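Local structure of ubiquitin-conjugating enzyme E2, putative (Trypanosoma cruzi, 4DS2) at residues 55-60 / 68-73; 72-77 / 89-94; 107-112 / 125-130. The protein probably acts as a ubiquitin-conjugating (E2) enzyme, carrying activated ubiquitin as a thioester and passing it on toward substrate proteins. One frame throughout, in Å; residues are numbered along the deposited sequence.

Interaction 1 (55-60 / 68-73)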
loop_
_atom_site.group_PDB
_atom_site.type_symbol
_atom_site.label_atom_id
_atom_site.label_comp_id
_atom_site.label_asym_id
_atom_site.label_seq_id
_atom_site.Cartn_x
_atom_site.Cartn_y
_atom_site.Cartn_z
ATOM N N LYS A 55 -9.981 0.706 0.257
ATOM C CA LYS A 55 -10.245 -0.702 -0.073
ATOM C C LYS A 55 -9.661 -0.999 -1.446
ATOM O O LYS A 55 -9.775 -0.206 -2.373
ATOM C CB LYS A 55 -11.727 -1.023 -0.043
ATOM C CG LYS A 55 -12.371 -0.799 1.327
ATOM C CD LYS A 55 -13.769 -1.415 1.408
ATOM C CE LYS A 55 -14.616 -0.928 2.575
ATOM N NZ LYS A 55 -16.036 -1.322 2.339
ATOM N N VAL A 56 -8.965 -2.121 -1.539
ATOM C CA VAL A 56 -8.087 -2.402 -2.682
ATOM C C VAL A 56 -8.247 -3.849 -3.086
ATOM O O VAL A 56 -8.545 -4.702 -2.244
ATOM C CB VAL A 56 -6.603 -2.123 -2.324
ATOM C CG1 VAL A 56 -5.679 -2.554 -3.444
ATOM C CG2 VAL A 56 -6.376 -0.645 -1.989
ATOM N N LYS A 57 -8.053 -4.121 -4.376
ATOM C CA LYS A 57 -7.790 -5.497 -4.858
ATOM C C LYS A 57 -6.345 -5.566 -5.285
ATOM O O LYS A 57 -5.855 -4.655 -5.940
ATOM C CB LYS A 57 -8.680 -5.848 -6.046
ATOM C CG LYS A 57 -10.177 -5.811 -5.733
ATOM C CD LYS A 57 -10.602 -6.948 -4.816
ATOM C CE LYS A 57 -11.914 -6.628 -4.120
ATOM N NZ LYS A 57 -13.065 -6.631 -5.058
ATOM N N ALA A 58 -5.651 -6.633 -4.906
ATOM C CA ALA A 58 -4.360 -6.938 -5.533
ATOM C C ALA A 58 -4.569 -7.352 -7.004
ATOM O O ALA A 58 -5.699 -7.689 -7.404
ATOM C CB ALA A 58 -3.629 -8.015 -4.765
ATOM N N PRO A 59 -3.487 -7.318 -7.821
ATOM C CA PRO A 59 -3.546 -7.762 -9.223
ATOM C C PRO A 59 -3.979 -9.234 -9.351
ATOM O O PRO A 59 -3.563 -10.060 -8.532
ATOM C CB PRO A 59 -2.083 -7.632 -9.685
ATOM C CG PRO A 59 -1.425 -6.722 -8.719
ATOM C CD PRO A 59 -2.097 -7.026 -7.420
ATOM N N ALA A 60 -4.783 -9.556 -10.377
ATOM C CA ALA A 60 -5.137 -10.961 -10.713
ATOM C C ALA A 60 -3.856 -11.777 -10.997
ATOM O O ALA A 60 -3.756 -12.966 -10.665
ATOM C CB ALA A 60 -6.071 -11.002 -11.907
ATOM N N GLY A 68 -9.796 -12.768 -5.706
ATOM C CA GLY A 68 -10.218 -11.358 -5.714
ATOM C C GLY A 68 -10.638 -10.858 -4.344
ATOM O O GLY A 68 -11.721 -10.296 -4.195
ATOM N N ASN A 69 -9.802 -11.100 -3.332
ATOM C CA ASN A 69 -10.106 -10.645 -1.964
ATOM C C ASN A 69 -9.844 -9.160 -1.860
ATOM O O ASN A 69 -9.005 -8.622 -2.594
ATOM C CB ASN A 69 -9.242 -11.330 -0.900
ATOM C CG ASN A 69 -9.408 -12.815 -0.875
ATOM O OD1 ASN A 69 -10.476 -13.342 -1.199
ATOM N ND2 ASN A 69 -8.354 -13.509 -0.460
ATOM N N THR A 70 -10.540 -8.526 -0.914
ATOM C CA THR A 70 -10.369 -7.103 -0.610
ATOM C C THR A 70 -9.282 -6.938 0.440
ATOM O O THR A 70 -9.180 -7.754 1.371
ATOM C CB THR A 70 -11.683 -6.463 -0.106
ATOM O OG1 THR A 70 -12.463 -6.056 -1.233
ATOM C CG2 THR A 70 -11.434 -5.233 0.749
ATOM N N TYR A 71 -8.457 -5.902 0.259
ATOM C CA TYR A 71 -7.432 -5.523 1.219
ATOM C C TYR A 71 -7.724 -4.111 1.675
ATOM O O TYR A 71 -7.916 -3.218 0.856
ATOM C CB TYR A 71 -6.040 -5.557 0.595
ATOM C CG TYR A 71 -5.531 -6.940 0.294
ATOM C CD1 TYR A 71 -5.881 -7.585 -0.883
ATOM C CD2 TYR A 71 -4.689 -7.604 1.182
ATOM C CE1 TYR A 71 -5.419 -8.856 -1.165
ATOM C CE2 TYR A 71 -4.213 -8.874 0.904
ATOM C CZ TYR A 71 -4.577 -9.493 -0.277
ATOM O OH TYR A 71 -4.113 -10.758 -0.546
ATOM N N GLN A 72 -7.735 -3.912 2.983
ATOM C CA GLN A 72 -7.965 -2.614 3.533
ATOM C C GLN A 72 -6.692 -1.982 4.041
ATOM O O GLN A 72 -5.905 -2.629 4.750
ATOM C CB GLN A 72 -8.945 -2.718 4.691
ATOM C CG GLN A 72 -10.380 -2.562 4.240
ATOM C CD GLN A 72 -11.322 -3.089 5.248
ATOM O OE1 GLN A 72 -11.430 -4.301 5.454
ATOM N NE2 GLN A 72 -12.016 -2.186 5.897
ATOM N N LEU A 73 -6.528 -0.694 3.715
ATOM C CA LEU A 73 -5.349 0.072 4.128
ATOM C C LEU A 73 -5.727 1.355 4.804
ATOM O O LEU A 73 -6.871 1.792 4.699
ATOM C CB LEU A 73 -4.500 0.398 2.924
ATOM C CG LEU A 73 -3.971 -0.821 2.195
ATOM C CD1 LEU A 73 -4.438 -0.797 0.749
ATOM C CD2 LEU A 73 -2.465 -0.912 2.332
#

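Interaction 2 (72-77 / 89-94)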
loop_
_atom_site.group_PDB
_atom_site.type_symbol
_atom_site.label_atom_id
_atom_site.label_comp_id
_atom_site.label_asym_id
_atom_site.label_seq_id
_atom_site.Cartn_x
_atom_site.Cartn_y
_atom_site.Cartn_z
ATOM N N GLN A 72 -7.735 -3.912 2.983
ATOM C CA GLN A 72 -7.965 -2.614 3.533
ATOM C C GLN A 72 -6.692 -1.982 4.041
ATOM O O GLN A 72 -5.905 -2.629 4.750
ATOM C CB GLN A 72 -8.945 -2.718 4.691
ATOM C CG GLN A 72 -10.380 -2.562 4.240
ATOM C CD GLN A 72 -11.322 -3.089 5.248
ATOM O OE1 GLN A 72 -11.430 -4.301 5.454
ATOM N NE2 GLN A 72 -12.016 -2.186 5.897
ATOM N N LEU A 73 -6.528 -0.694 3.715
ATOM C CA LEU A 73 -5.349 0.072 4.128
ATOM C C LEU A 73 -5.727 1.355 4.804
ATOM O O LEU A 73 -6.871 1.792 4.699
ATOM C CB LEU A 73 -4.500 0.398 2.924
ATOM C CG LEU A 73 -3.971 -0.821 2.195
ATOM C CD1 LEU A 73 -4.438 -0.797 0.749
ATOM C CD2 LEU A 73 -2.465 -0.912 2.332
ATOM N N SER A 74 -4.752 1.924 5.527
ATOM C CA SER A 74 -4.811 3.266 6.125
ATOM C C SER A 74 -3.641 4.057 5.617
ATOM O O SER A 74 -2.496 3.613 5.729
ATOM C CB SER A 74 -4.656 3.241 7.655
ATOM O OG SER A 74 -5.753 2.612 8.268
ATOM N N VAL A 75 -3.930 5.244 5.088
ATOM C CA VAL A 75 -2.922 6.246 4.786
ATOM C C VAL A 75 -3.014 7.361 5.822
ATOM O O VAL A 75 -3.994 8.103 5.840
ATOM C CB VAL A 75 -3.146 6.814 3.388
ATOM C CG1 VAL A 75 -2.030 7.781 3.018
ATOM C CG2 VAL A 75 -3.299 5.679 2.385
ATOM N N LEU A 76 -2.004 7.453 6.682
ATOM C CA LEU A 76 -1.911 8.466 7.713
ATOM C C LEU A 76 -0.910 9.591 7.349
ATOM O O LEU A 76 0.254 9.339 7.042
ATOM C CB LEU A 76 -1.510 7.793 9.023
ATOM C CG LEU A 76 -1.173 8.608 10.294
ATOM C CD1 LEU A 76 -2.063 9.848 10.523
ATOM C CD2 LEU A 76 -1.222 7.653 11.503
ATOM N N PHE A 77 -1.399 10.832 7.365
ATOM C CA PHE A 77 -0.596 12.001 7.081
ATOM C C PHE A 77 -0.166 12.725 8.350
ATOM O O PHE A 77 -0.679 12.440 9.448
ATOM C CB PHE A 77 -1.380 12.980 6.240
ATOM C CG PHE A 77 -1.639 12.507 4.850
ATOM C CD1 PHE A 77 -2.652 11.589 4.600
ATOM C CD2 PHE A 77 -0.902 12.992 3.796
ATOM C CE1 PHE A 77 -2.928 11.169 3.304
ATOM C CE2 PHE A 77 -1.156 12.572 2.495
ATOM C CZ PHE A 77 -2.189 11.679 2.245
ATOM N N ARG A 89 -0.370 1.491 5.972
ATOM C CA ARG A 89 -0.531 0.405 6.934
ATOM C C ARG A 89 -1.572 -0.536 6.385
ATOM O O ARG A 89 -2.545 -0.080 5.810
ATOM C CB ARG A 89 -1.011 0.967 8.256
ATOM C CG ARG A 89 -0.771 0.121 9.505
ATOM C CD ARG A 89 -0.774 1.010 10.752
ATOM N NE ARG A 89 -0.896 0.267 12.019
ATOM C CZ ARG A 89 0.074 0.116 12.943
ATOM N NH1 ARG A 89 1.290 0.634 12.766
ATOM N NH2 ARG A 89 -0.163 -0.573 14.067
ATOM N N PHE A 90 -1.378 -1.841 6.514
ATOM C CA PHE A 90 -2.443 -2.780 6.127
ATOM C C PHE A 90 -3.335 -2.984 7.311
ATOM O O PHE A 90 -2.814 -3.303 8.393
ATOM C CB PHE A 90 -1.859 -4.097 5.628
ATOM C CG PHE A 90 -1.248 -3.965 4.276
ATOM C CD1 PHE A 90 0.019 -3.412 4.126
ATOM C CD2 PHE A 90 -1.963 -4.305 3.132
ATOM C CE1 PHE A 90 0.564 -3.248 2.866
ATOM C CE2 PHE A 90 -1.403 -4.154 1.877
ATOM C CZ PHE A 90 -0.148 -3.627 1.744
ATOM N N VAL A 91 -4.644 -2.754 7.130
ATOM C CA VAL A 91 -5.626 -3.100 8.145
ATOM C C VAL A 91 -5.921 -4.596 8.031
ATOM O O VAL A 91 -6.024 -5.264 9.045
ATOM C CB VAL A 91 -6.945 -2.318 8.016
ATOM C CG1 VAL A 91 -7.986 -2.867 8.996
ATOM C CG2 VAL A 91 -6.716 -0.825 8.232
ATOM N N THR A 92 -6.059 -5.099 6.795
ATOM C CA THR A 92 -6.150 -6.528 6.529
ATOM C C THR A 92 -4.792 -7.176 6.799
ATOM O O THR A 92 -3.768 -6.662 6.325
ATOM C CB THR A 92 -6.504 -6.837 5.053
ATOM O OG1 THR A 92 -7.765 -6.279 4.709
ATOM C CG2 THR A 92 -6.539 -8.379 4.809
ATOM N N PRO A 93 -4.764 -8.314 7.539
ATOM C CA PRO A 93 -3.475 -9.015 7.605
ATOM C C PRO A 93 -3.043 -9.503 6.224
ATOM O O PRO A 93 -3.896 -9.779 5.361
ATOM C CB PRO A 93 -3.740 -10.196 8.541
ATOM C CG PRO A 93 -5.216 -10.386 8.514
ATOM C CD PRO A 93 -5.796 -9.001 8.323
ATOM N N VAL A 94 -1.722 -9.527 6.035
ATOM C CA VAL A 94 -1.039 -9.885 4.784
ATOM C C VAL A 94 0.247 -10.640 5.180
ATOM O O VAL A 94 1.081 -10.106 5.953
ATOM C CB VAL A 94 -0.668 -8.639 3.924
ATOM C CG1 VAL A 94 -0.035 -9.064 2.593
ATOM C CG2 VAL A 94 -1.892 -7.763 3.684
#

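Interaction 3 (107-112 / 125-130)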
loop_
_atom_site.group_PDB
_atom_site.type_symbol
_atom_site.label_atom_id
_atom_site.label_comp_id
_atom_site.label_asym_id
_atom_site.label_seq_id
_atom_site.Cartn_x
_atom_site.Cartn_y
_atom_site.Cartn_z
ATOM N N ASP A 107 9.663 2.456 6.756
ATOM C CA ASP A 107 9.516 3.783 6.145
ATOM C C ASP A 107 10.395 3.898 4.929
ATOM O O ASP A 107 10.170 4.770 4.110
ATOM C CB ASP A 107 9.912 4.939 7.030
ATOM C CG ASP A 107 9.962 4.600 8.440
ATOM O OD1 ASP A 107 9.120 3.784 8.902
ATOM O OD2 ASP A 107 10.847 5.188 9.102
ATOM N N ARG A 108 11.427 3.064 4.844
ATOM C CA ARG A 108 12.366 3.171 3.753
ATOM C C ARG A 108 11.718 2.910 2.424
ATOM O O ARG A 108 12.081 3.544 1.421
ATOM C CB ARG A 108 13.546 2.259 3.960
ATOM C CG ARG A 108 14.459 2.783 5.031
ATOM C CD ARG A 108 15.077 1.631 5.762
ATOM N NE ARG A 108 16.452 1.871 6.130
ATOM C CZ ARG A 108 17.159 1.000 6.850
ATOM N NH1 ARG A 108 18.434 1.271 7.176
ATOM N NH2 ARG A 108 16.594 -0.149 7.249
ATOM N N MET A 109 10.751 2.003 2.418
ATOM C CA MET A 109 10.053 1.668 1.199
ATOM C C MET A 109 9.633 2.905 0.468
ATOM O O MET A 109 9.742 2.973 -0.729
ATOM C CB MET A 109 8.824 0.854 1.519
ATOM C CG MET A 109 8.087 0.325 0.311
ATOM S SD MET A 109 6.898 -0.942 0.820
ATOM C CE MET A 109 5.778 -0.890 -0.572
ATOM N N VAL A 110 9.108 3.873 1.198
ATOM C CA VAL A 110 8.599 5.097 0.598
ATOM C C VAL A 110 9.623 6.221 0.668
ATOM O O VAL A 110 9.710 7.022 -0.247
ATOM C CB VAL A 110 7.281 5.549 1.295
ATOM C CG1 VAL A 110 6.987 7.023 0.992
ATOM C CG2 VAL A 110 6.109 4.678 0.880
ATOM N N ASN A 111 10.377 6.276 1.763
ATOM C CA ASN A 111 11.194 7.453 2.101
ATOM C C ASN A 111 12.476 7.583 1.324
ATOM O O ASN A 111 12.962 8.699 1.124
ATOM C CB ASN A 111 11.531 7.473 3.589
ATOM C CG ASN A 111 10.325 7.753 4.449
ATOM O OD1 ASN A 111 9.284 8.191 3.969
ATOM N ND2 ASN A 111 10.453 7.488 5.721
ATOM N N ASP A 112 13.018 6.467 0.866
ATOM C CA ASP A 112 14.212 6.494 0.014
ATOM C C ASP A 112 13.955 7.225 -1.302
ATOM O O ASP A 112 14.875 7.846 -1.867
ATOM C CB ASP A 112 14.721 5.073 -0.285
ATOM C CG ASP A 112 15.129 4.311 0.966
ATOM O OD1 ASP A 112 14.960 4.821 2.087
ATOM O OD2 ASP A 112 15.617 3.182 0.824
ATOM N N LYS A 125 0.443 3.749 -4.969
ATOM C CA LYS A 125 0.726 2.804 -6.029
ATOM C C LYS A 125 2.075 2.141 -5.840
ATOM O O LYS A 125 2.229 0.981 -6.181
ATOM C CB LYS A 125 0.607 3.464 -7.395
ATOM C CG LYS A 125 -0.834 3.900 -7.705
ATOM C CD LYS A 125 -1.021 4.338 -9.159
ATOM C CE LYS A 125 -1.917 5.564 -9.305
ATOM N NZ LYS A 125 -1.067 6.796 -9.269
ATOM N N LEU A 126 3.044 2.858 -5.286
ATOM C CA LEU A 126 4.389 2.296 -5.081
ATOM C C LEU A 126 4.353 1.150 -4.096
ATOM O O LEU A 126 5.072 0.164 -4.261
ATOM C CB LEU A 126 5.402 3.361 -4.599
ATOM C CG LEU A 126 6.783 2.785 -4.229
ATOM C CD1 LEU A 126 7.863 3.839 -4.257
ATOM C CD2 LEU A 126 6.771 2.088 -2.860
ATOM N N VAL A 127 3.526 1.298 -3.069
ATOM C CA VAL A 127 3.467 0.341 -1.966
ATOM C C VAL A 127 2.702 -0.899 -2.343
ATOM O O VAL A 127 3.108 -2.016 -1.968
ATOM C CB VAL A 127 2.774 0.902 -0.723
ATOM C CG1 VAL A 127 2.356 -0.232 0.206
ATOM C CG2 VAL A 127 3.689 1.905 -0.012
ATOM N N LEU A 128 1.591 -0.698 -3.066
ATOM C CA LEU A 128 0.752 -1.820 -3.501
ATOM C C LEU A 128 1.520 -2.712 -4.455
ATOM O O LEU A 128 1.500 -3.933 -4.331
ATOM C CB LEU A 128 -0.508 -1.322 -4.174
ATOM C CG LEU A 128 -1.488 -0.546 -3.281
ATOM C CD1 LEU A 128 -2.485 0.217 -4.154
ATOM C CD2 LEU A 128 -2.172 -1.483 -2.303
ATOM N N ASP A 129 2.213 -2.081 -5.391
ATOM C CA ASP A 129 3.032 -2.782 -6.349
ATOM C C ASP A 129 4.215 -3.498 -5.685
ATOM O O ASP A 129 4.582 -4.635 -6.038
ATOM C CB ASP A 129 3.559 -1.794 -7.391
ATOM C CG ASP A 129 4.672 -2.386 -8.229
ATOM O OD1 ASP A 129 4.426 -3.419 -8.930
ATOM O OD2 ASP A 129 5.793 -1.826 -8.173
ATOM N N ARG A 130 4.845 -2.808 -4.767
ATOM C CA ARG A 130 6.010 -3.356 -4.094
ATOM C C ARG A 130 5.652 -4.625 -3.339
ATOM O O ARG A 130 6.343 -5.618 -3.416
ATOM C CB ARG A 130 6.614 -2.291 -3.171
ATOM C CG ARG A 130 7.711 -2.766 -2.272
ATOM C CD ARG A 130 8.874 -3.319 -3.030
ATOM N NE ARG A 130 9.899 -3.722 -2.084
ATOM C CZ ARG A 130 10.956 -4.471 -2.392
ATOM N NH1 ARG A 130 11.132 -4.912 -3.636
ATOM N NH2 ARG A 130 11.847 -4.777 -1.452
#

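Interaction 1 (55-60 / 68-73)
The O atom of G68 meets the aliphatic part of K57, its nearest atom being K57 CD at 3.6 Å. The bend at chi2 (-70°) puts K57 CD beside the carbonyl oxygens of G68 and N69; the charged end of K57 is in a cation-pi contact with F42. The T70 and K57 side chains cross at a slant, T70 OG1 next to K57 CE, while T70 CA sits 3.4 Å from V56 O in a CA-H...O contact. Y71 forms the hydrogen-bonded pair with V56: Y71 N to V56 O is 2.8 Å and nearly straight (167°), and the return bond from V56 N to Y71 O, also 2.8 Å, is more bent (134°). The Y71 ring brings CE1 to 4.1 Å from A58 CB, and its OH is bound by Y64 O. Q72 runs alongside K55 on the same face as T70, with Q72 CG 3.9 Å from K55 CG. L73 turns to the other face, where its CD1 packs on V56 CG2, and both residues rest on L128 of helix 120-132. This is the pairing of the two middle strands in the four-stranded antiparallel meander of the UBC fold.

Interaction 2 (72-77 / 89-94)
S74 and R89 pair across the beta hairpin of strands 70-76 and 87-90, the last hairpin of the antiparallel sheet, with 87-90 as its outer strand. S74 N gives a hydrogen bond of 3.0 Å to R89 O, close to straight at 165°, and R89 N returns a more bent one to S74 O. Next along, L73 and F90 form a non-hydrogen-bonded pair whose side chains run side by side. L73 CD2 stands over the middle of the F90 ring, 3.4 Å from the centroid and 12° off the ring normal, a CH-pi contact over one face; F90 also touches F132 of helix 120-132.

Beyond F90 the regular ladder gives way to the bonding pattern of a classic beta bulge. V91 has a helical backbone (psi -42°), and as a result the successive amides V91 N and T92 N both converge on Q72 O, at 2.7 Å and 3.2 Å. Q72 N in turn bonds to the side chain of T92, whose OG1 is anti to its own carbonyl carbon and lies 2.9 Å away from Q72 N; the hydroxyl thus takes the place of a backbone acceptor. Both backbone polar groups of Q72 are therefore engaged as the outer strand ends and the chain turns off toward P93. V91 points its side chain at the other strand: V91 CB lies 3.9 Å from Q72 CB, and V91 CG2 reaches S74 OG at 3.6 Å, on the face of the sheet that carries Q72 and S74.

Interaction 3 (107-112 / 125-130)
M109 is the bump of this contact: its side chain leaves the short helix 108-111 fully extended, CG anti to the backbone N (chi1 -174°), and pushes its thioether end into the hollow between L126, V127 and R130 on helix 120-132. One wall is L126, which slides past M109 in the opposite sense; L126 CD2 lies 3.9 Å from M109 CG and 3.8 Å from M109 O. A second wall is the aliphatic base of R130, with R130 CG 3.7 Å from M109 SD. V127 lines the hollow further in, although the exact position of the M109 methyl there is doubtful. In E2 enzymes a short helix of this kind follows directly after the catalytic cysteine, and here it packs on the long helix through M109 and its neighbour V110. V110 supplies a second bump: its CG2 meets V127 CG2 at 3.8 Å, the two valines crossing at a slant, while V110 also touches P85 and V123. No hydrogen bond joins 107-112 to 125-130. The R130 chain bends at chi2 (60°), which sets CD, and its guanidinium is held by a salt bridge to D141 and a hydrogen bond to S137 O.

Interactions 1 and 2 are successive steps across one sheet: they share Q72 and L73 of strand 70-76, and their centres are about 11 Å apart. L73 takes part in both, one methyl in each. Interaction 3 lies about 13 Å from interaction 2 and 17 Å from interaction 1, centre to centre, and joins them through helix 120-132. L128 of that helix points away from 107-112 and packs on the sheet, its CD2 3.8 Å from V56 CG1 and 3.9 Å from L73 CD1. The helix is thus sandwiched between the sheet and 107-112, the segment that, by family resemblance, directly follows the catalytic cysteine.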